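Local coordinates for protein eukaryotic initiation factor 4F subunit p150 (Saccharomyces cerevisiae, PDB 2VSO) that scaffolds assembly of the translation machinery at the mRNA cap as part of eIF4F, this chain being its eIF4A-binding middle domain, at residues E196-L201 with E219-V224; F182-N187 with E226-D231. All blocks are in the same frame, centred on the assembly; numbering follows the deposited sequence.

Contact 1 (E196-L201 with E219-V224)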
loop_
_atom_site.group_PDB
_atom_site.type_symbol
_atom_site.label_atom_id
_atom_site.label_comp_id
_atom_site.label_asym_id
_atom_site.label_seq_id
_atom_site.Cartn_x
_atom_site.Cartn_y
_atom_site.Cartn_z
ATOM N N GLU C 196 -0.476 -5.116 -30.137
ATOM C CA GLU C 196 0.104 -6.412 -29.861
ATOM C C GLU C 196 -0.163 -6.695 -28.407
ATOM O O GLU C 196 -0.360 -7.835 -28.007
ATOM C CB GLU C 196 1.600 -6.393 -30.168
ATOM C CG GLU C 196 2.193 -7.740 -30.554
ATOM C CD GLU C 196 3.672 -7.640 -30.851
ATOM O OE1 GLU C 196 4.469 -8.380 -30.235
ATOM O OE2 GLU C 196 4.035 -6.796 -31.692
ATOM N N CYS C 197 -0.206 -5.624 -27.629
ATOM C CA CYS C 197 -0.486 -5.694 -26.196
ATOM C C CYS C 197 -1.920 -6.128 -25.890
ATOM O O CYS C 197 -2.139 -7.138 -25.214
ATOM C CB CYS C 197 -0.216 -4.348 -25.556
ATOM S SG CYS C 197 0.459 -4.484 -23.946
ATOM N N PHE C 198 -2.889 -5.366 -26.393
ATOM C CA PHE C 198 -4.295 -5.746 -26.288
ATOM C C PHE C 198 -4.539 -7.119 -26.900
ATOM O O PHE C 198 -5.348 -7.896 -26.406
ATOM C CB PHE C 198 -5.194 -4.704 -26.959
ATOM C CG PHE C 198 -5.424 -3.462 -26.124
ATOM C CD1 PHE C 198 -5.035 -2.216 -26.587
ATOM C CD2 PHE C 198 -6.042 -3.543 -24.880
ATOM C CE1 PHE C 198 -5.248 -1.082 -25.829
ATOM C CE2 PHE C 198 -6.259 -2.405 -24.109
ATOM C CZ PHE C 198 -5.866 -1.175 -24.587
ATOM N N ARG C 199 -3.823 -7.409 -27.979
ATOM C CA ARG C 199 -3.899 -8.693 -28.657
ATOM C C ARG C 199 -3.561 -9.834 -27.697
ATOM O O ARG C 199 -4.224 -10.865 -27.679
ATOM C CB ARG C 199 -2.926 -8.685 -29.829
ATOM C CG ARG C 199 -3.279 -9.588 -30.998
ATOM C CD ARG C 199 -2.223 -9.435 -32.102
ATOM N NE ARG C 199 -2.393 -10.390 -33.191
ATOM C CZ ARG C 199 -3.160 -10.176 -34.255
ATOM N NH1 ARG C 199 -3.832 -9.038 -34.371
ATOM N NH2 ARG C 199 -3.257 -11.100 -35.201
ATOM N N ARG C 200 -2.526 -9.633 -26.891
ATOM C CA ARG C 200 -2.076 -10.635 -25.934
ATOM C C ARG C 200 -3.046 -10.792 -24.780
ATOM O O ARG C 200 -3.299 -11.910 -24.329
ATOM C CB ARG C 200 -0.689 -10.260 -25.400
ATOM C CG ARG C 200 -0.207 -11.089 -24.222
ATOM C CD ARG C 200 0.063 -12.539 -24.595
ATOM N NE ARG C 200 0.204 -13.381 -23.406
ATOM C CZ ARG C 200 0.245 -14.711 -23.426
ATOM N NH1 ARG C 200 0.155 -15.366 -24.578
ATOM N NH2 ARG C 200 0.372 -15.385 -22.293
ATOM N N LEU C 201 -3.576 -9.662 -24.306
ATOM C CA LEU C 201 -4.517 -9.625 -23.177
ATOM C C LEU C 201 -5.867 -10.215 -23.550
ATOM O O LEU C 201 -6.463 -10.943 -22.767
ATOM C CB LEU C 201 -4.696 -8.197 -22.658
ATOM C CG LEU C 201 -3.471 -7.556 -22.015
ATOM C CD1 LEU C 201 -3.673 -6.074 -21.898
ATOM C CD2 LEU C 201 -3.130 -8.183 -20.665
ATOM N N GLU C 219 -6.897 -1.144 -15.861
ATOM C CA GLU C 219 -5.913 -0.091 -15.664
ATOM C C GLU C 219 -5.338 0.422 -16.980
ATOM O O GLU C 219 -5.128 1.626 -17.133
ATOM C CB GLU C 219 -4.805 -0.542 -14.727
ATOM C CG GLU C 219 -5.274 -0.839 -13.321
ATOM C CD GLU C 219 -4.202 -1.522 -12.486
ATOM O OE1 GLU C 219 -3.141 -1.864 -13.049
ATOM O OE2 GLU C 219 -4.417 -1.718 -11.272
ATOM N N LEU C 220 -5.099 -0.485 -17.931
ATOM C CA LEU C 220 -4.615 -0.094 -19.248
ATOM C C LEU C 220 -5.653 0.721 -20.017
ATOM O O LEU C 220 -5.372 1.798 -20.519
ATOM C CB LEU C 220 -4.210 -1.328 -20.040
ATOM C CG LEU C 220 -3.518 -1.084 -21.387
ATOM C CD1 LEU C 220 -2.197 -0.325 -21.222
ATOM C CD2 LEU C 220 -3.290 -2.404 -22.064
ATOM N N LEU C 221 -6.871 0.212 -20.087
ATOM C CA LEU C 221 -7.958 0.963 -20.687
ATOM C C LEU C 221 -8.215 2.320 -20.011
ATOM O O LEU C 221 -8.625 3.282 -20.659
ATOM C CB LEU C 221 -9.224 0.126 -20.681
ATOM C CG LEU C 221 -9.180 -1.022 -21.668
ATOM C CD1 LEU C 221 -10.217 -2.055 -21.294
ATOM C CD2 LEU C 221 -9.398 -0.488 -23.064
ATOM N N ASN C 222 -7.989 2.409 -18.707
ATOM C CA ASN C 222 -8.141 3.699 -18.055
ATOM C C ASN C 222 -7.018 4.659 -18.416
ATOM O O ASN C 222 -7.241 5.850 -18.590
ATOM C CB ASN C 222 -8.288 3.551 -16.538
ATOM C CG ASN C 222 -9.722 3.285 -16.121
ATOM O OD1 ASN C 222 -10.625 4.069 -16.418
ATOM N ND2 ASN C 222 -9.939 2.175 -15.434
ATOM N N THR C 223 -5.813 4.122 -18.551
ATOM C CA THR C 223 -4.651 4.914 -18.917
ATOM C C THR C 223 -4.646 5.364 -20.384
ATOM O O THR C 223 -4.279 6.491 -20.688
ATOM C CB THR C 223 -3.348 4.141 -18.626
ATOM O OG1 THR C 223 -3.247 3.903 -17.222
ATOM C CG2 THR C 223 -2.113 4.934 -19.086
ATOM N N VAL C 224 -5.097 4.500 -21.282
ATOM C CA VAL C 224 -4.754 4.616 -22.693
ATOM C C VAL C 224 -5.948 4.404 -23.621
ATOM O O VAL C 224 -5.841 4.591 -24.830
ATOM C CB VAL C 224 -3.637 3.559 -22.944
ATOM C CG1 VAL C 224 -3.886 2.608 -24.096
ATOM C CG2 VAL C 224 -2.244 4.106 -22.751
#
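F198 of helix 191-206 and L220 of helix 211-228 meet tip to tip in an antiparallel helical hairpin, two successive helices of the MIF4G domain, an all-helical fold of the HEAT-repeat kind. The local axes stay 12.4 Å apart and run at 156° to each other. That is a wide spacing, and long side chains bridge it. The backbones are nearest at F198 and L220, whose CA atoms lie 9.0 Å apart.

The main bump is the F198 ring. Its CB does not point straight at the other helix, but CG, set beside the backbone N (chi1 -78°), starts the ring across the gap. The far end of the ring, CE2 and CZ, enters a hollow lined by L220, L221 and V224. L220 covers one face of the ring. Its CD2 sits 4.0 Å from the ring centroid and 29° off the normal, a CH-pi contact. L221 comes in obliquely, with CD2 3.8 Å from CE2 of F198. V224 closes the hollow more loosely, its CG1 4.3 Å from CZ of F198.

The L220 methyl is itself a bump. CD2 sits in the corner between the F198 ring and L201, touching both. All the touching residues are buried, and the contact between the two segments is wholly apolar.

Other helices complete the walls. F198 also packs on L245 and L249 of helix 242-257, and L221 on L246 and F250 of the same helix. L220 and V224 both touch M194 of helix 191-206. L201 closes the corner with CD1, 3.7 Å from L220 CD2.

Contact 2 (F182-N187 with E226-D231)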
loop_
_atom_site.group_PDB
_atom_site.type_symbol
_atom_site.label_atom_id
_atom_site.label_comp_id
_atom_site.label_asym_id
_atom_site.label_seq_id
_atom_site.Cartn_x
_atom_site.Cartn_y
_atom_site.Cartn_z
ATOM N N PHE C 182 2.084 3.402 -20.316
ATOM C CA PHE C 182 2.645 4.692 -19.938
ATOM C C PHE C 182 3.623 5.293 -20.957
ATOM O O PHE C 182 3.825 6.498 -20.985
ATOM C CB PHE C 182 3.304 4.588 -18.565
ATOM C CG PHE C 182 2.319 4.544 -17.425
ATOM C CD1 PHE C 182 2.466 3.629 -16.394
ATOM C CD2 PHE C 182 1.240 5.419 -17.389
ATOM C CE1 PHE C 182 1.558 3.589 -15.344
ATOM C CE2 PHE C 182 0.321 5.393 -16.333
ATOM C CZ PHE C 182 0.477 4.477 -15.312
ATOM N N LEU C 183 4.224 4.455 -21.789
ATOM C CA LEU C 183 5.089 4.931 -22.856
ATOM C C LEU C 183 4.236 5.396 -24.028
ATOM O O LEU C 183 4.476 6.438 -24.620
ATOM C CB LEU C 183 6.011 3.801 -23.311
ATOM C CG LEU C 183 6.936 3.208 -22.256
ATOM C CD1 LEU C 183 7.584 1.942 -22.761
ATOM C CD2 LEU C 183 7.969 4.220 -21.809
ATOM N N TYR C 184 3.240 4.589 -24.363
ATOM C CA TYR C 184 2.309 4.915 -25.424
ATOM C C TYR C 184 1.661 6.264 -25.153
ATOM O O TYR C 184 1.523 7.083 -26.054
ATOM C CB TYR C 184 1.246 3.813 -25.533
ATOM C CG TYR C 184 0.106 4.116 -26.484
ATOM C CD1 TYR C 184 -1.170 4.419 -25.996
ATOM C CD2 TYR C 184 0.293 4.095 -27.866
ATOM C CE1 TYR C 184 -2.237 4.698 -26.857
ATOM C CE2 TYR C 184 -0.764 4.374 -28.737
ATOM C CZ TYR C 184 -2.026 4.683 -28.223
ATOM O OH TYR C 184 -3.071 4.956 -29.065
ATOM N N ARG C 185 1.290 6.493 -23.898
ATOM C CA ARG C 185 0.576 7.702 -23.516
ATOM C C ARG C 185 1.401 8.980 -23.679
ATOM O O ARG C 185 0.853 10.056 -23.902
ATOM C CB ARG C 185 0.086 7.581 -22.084
ATOM C CG ARG C 185 -0.943 8.613 -21.715
ATOM C CD ARG C 185 -0.564 9.319 -20.447
ATOM N NE ARG C 185 -1.133 8.715 -19.256
ATOM C CZ ARG C 185 -0.704 8.975 -18.023
ATOM N NH1 ARG C 185 0.312 9.812 -17.834
ATOM N NH2 ARG C 185 -1.281 8.395 -16.978
ATOM N N LEU C 186 2.717 8.863 -23.551
ATOM C CA LEU C 186 3.612 9.990 -23.794
ATOM C C LEU C 186 4.067 10.020 -25.249
ATOM O O LEU C 186 4.936 10.803 -25.606
ATOM C CB LEU C 186 4.843 9.907 -22.900
ATOM C CG LEU C 186 4.696 9.833 -21.383
ATOM C CD1 LEU C 186 6.029 9.456 -20.784
ATOM C CD2 LEU C 186 4.227 11.144 -20.811
ATOM N N ASN C 187 3.483 9.159 -26.080
ATOM C CA ASN C 187 3.837 9.079 -27.494
ATOM C C ASN C 187 5.305 8.674 -27.699
ATOM O O ASN C 187 5.994 9.181 -28.591
ATOM C CB ASN C 187 3.512 10.393 -28.216
ATOM C CG ASN C 187 2.057 10.803 -28.049
ATOM O OD1 ASN C 187 1.148 10.043 -28.376
ATOM N ND2 ASN C 187 1.832 12.013 -27.539
ATOM N N GLU C 226 -8.911 6.008 -24.202
ATOM C CA GLU C 226 -9.372 7.128 -25.011
ATOM C C GLU C 226 -8.447 7.384 -26.190
ATOM O O GLU C 226 -8.885 7.405 -27.328
ATOM C CB GLU C 226 -9.507 8.406 -24.182
ATOM C CG GLU C 226 -10.146 9.545 -24.982
ATOM C CD GLU C 226 -10.459 10.788 -24.152
ATOM O OE1 GLU C 226 -10.254 10.771 -22.919
ATOM O OE2 GLU C 226 -10.917 11.791 -24.740
ATOM N N GLN C 227 -7.165 7.584 -25.898
ATOM C CA GLN C 227 -6.162 7.854 -26.915
ATOM C C GLN C 227 -6.114 6.774 -27.995
ATOM O O GLN C 227 -6.043 7.079 -29.182
ATOM C CB GLN C 227 -4.798 8.019 -26.258
ATOM C CG GLN C 227 -3.637 7.890 -27.191
ATOM C CD GLN C 227 -2.318 7.991 -26.472
ATOM O OE1 GLN C 227 -2.265 8.025 -25.242
ATOM N NE2 GLN C 227 -1.237 8.035 -27.238
ATOM N N PHE C 228 -6.185 5.517 -27.571
ATOM C CA PHE C 228 -6.167 4.373 -28.482
ATOM C C PHE C 228 -7.369 4.324 -29.402
ATOM O O PHE C 228 -7.332 3.686 -30.449
ATOM C CB PHE C 228 -6.110 3.068 -27.693
ATOM C CG PHE C 228 -5.848 1.862 -28.541
ATOM C CD1 PHE C 228 -4.648 1.729 -29.233
ATOM C CD2 PHE C 228 -6.787 0.856 -28.636
ATOM C CE1 PHE C 228 -4.397 0.614 -30.013
ATOM C CE2 PHE C 228 -6.548 -0.269 -29.415
ATOM C CZ PHE C 228 -5.351 -0.392 -30.105
ATOM N N GLU C 229 -8.443 4.983 -28.991
ATOM C CA GLU C 229 -9.676 4.987 -29.755
ATOM C C GLU C 229 -9.375 5.240 -31.223
ATOM O O GLU C 229 -9.910 4.573 -32.106
ATOM C CB GLU C 229 -10.620 6.062 -29.226
ATOM C CG GLU C 229 -12.073 5.764 -29.477
ATOM C CD GLU C 229 -12.509 4.504 -28.785
ATOM O OE1 GLU C 229 -12.458 4.479 -27.546
ATOM O OE2 GLU C 229 -12.899 3.543 -29.475
ATOM N N THR C 230 -8.490 6.196 -31.470
ATOM C CA THR C 230 -8.179 6.624 -32.820
ATOM C C THR C 230 -6.718 6.357 -33.174
ATOM O O THR C 230 -5.861 7.203 -32.947
ATOM C CB THR C 230 -8.450 8.118 -32.960
ATOM O OG1 THR C 230 -7.703 8.825 -31.964
ATOM C CG2 THR C 230 -9.924 8.398 -32.752
ATOM N N ASP C 231 -6.439 5.186 -33.737
ATOM C CA ASP C 231 -5.064 4.804 -34.028
ATOM C C ASP C 231 -5.036 3.562 -34.914
ATOM O O ASP C 231 -5.706 2.574 -34.626
ATOM C CB ASP C 231 -4.274 4.583 -32.727
ATOM C CG ASP C 231 -2.760 4.669 -32.930
ATOM O OD1 ASP C 231 -2.319 4.824 -34.082
ATOM O OD2 ASP C 231 -2.005 4.584 -31.941
#
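Y184 and Q227 reach toward each other, and the amide of Q227 lies stacked over one face of the Y184 ring, offset toward the rim. The two planes are 18° apart. This is the close-packed part of the contact, where these two residues cover most of the shared surface. Q227 CD lies above Y184 CE1, 3.3 Å away. The Q227 chain is extended beyond CG (chi2 -177°), which carries CD out to that rim.

The same amide is held by a hydrogen bond. Q227 NE2 donates to the backbone O of Y184 at 3.2 Å, from above the carbonyl plane. N187 N reaches that oxygen from the opposite face, so two donors grip it. The N187 bond belongs to a Schellman motif that ends helix 163-185, with N187 at positive phi as its C-prime residue.

At the tip of the ring, Y184 OH donates to D231 OD2 at 3.1 Å. The carboxylate is nearly coplanar with the ring and accepts through its anti lone pair. The hydroxyl also lies at the edge of the F228 ring, 3.6 Å from CD1 of F228.

The outer side is looser. R185 and N187 are exposed and give up little surface here. R185 CG lies 3.8 Å from Q227 OE1, while the rest of the chain leads away.

The contact joins the end of helix 163-185 and the turn after it to the weakly bonded, kinked last turn of helix 211-228 and the following loop, which supplies D231. F228 is buried; it meets F195 edge-to-face and packs on L245 and L246 of helix 242-257.

Both contacts use helix 211-228, and their centres are about 10 Å apart. Contact 1 is nested along the chain inside the loop closed by contact 2. Helices 163-185 and 191-206 follow each other in the chain and both pack against helix 211-228. The two contacts touch directly. V224 CG2 of contact 1 lies 3.4 Å from Y184 CD1 of contact 2, and F198 CE1 lies 3.7 Å from F228 CD2. The F198 and F228 rings meet with planes at about 40°. Through this ring pair the buried core at contact 1 passes into the more polar contact 2. Together they tie three helices of the MIF4G domain.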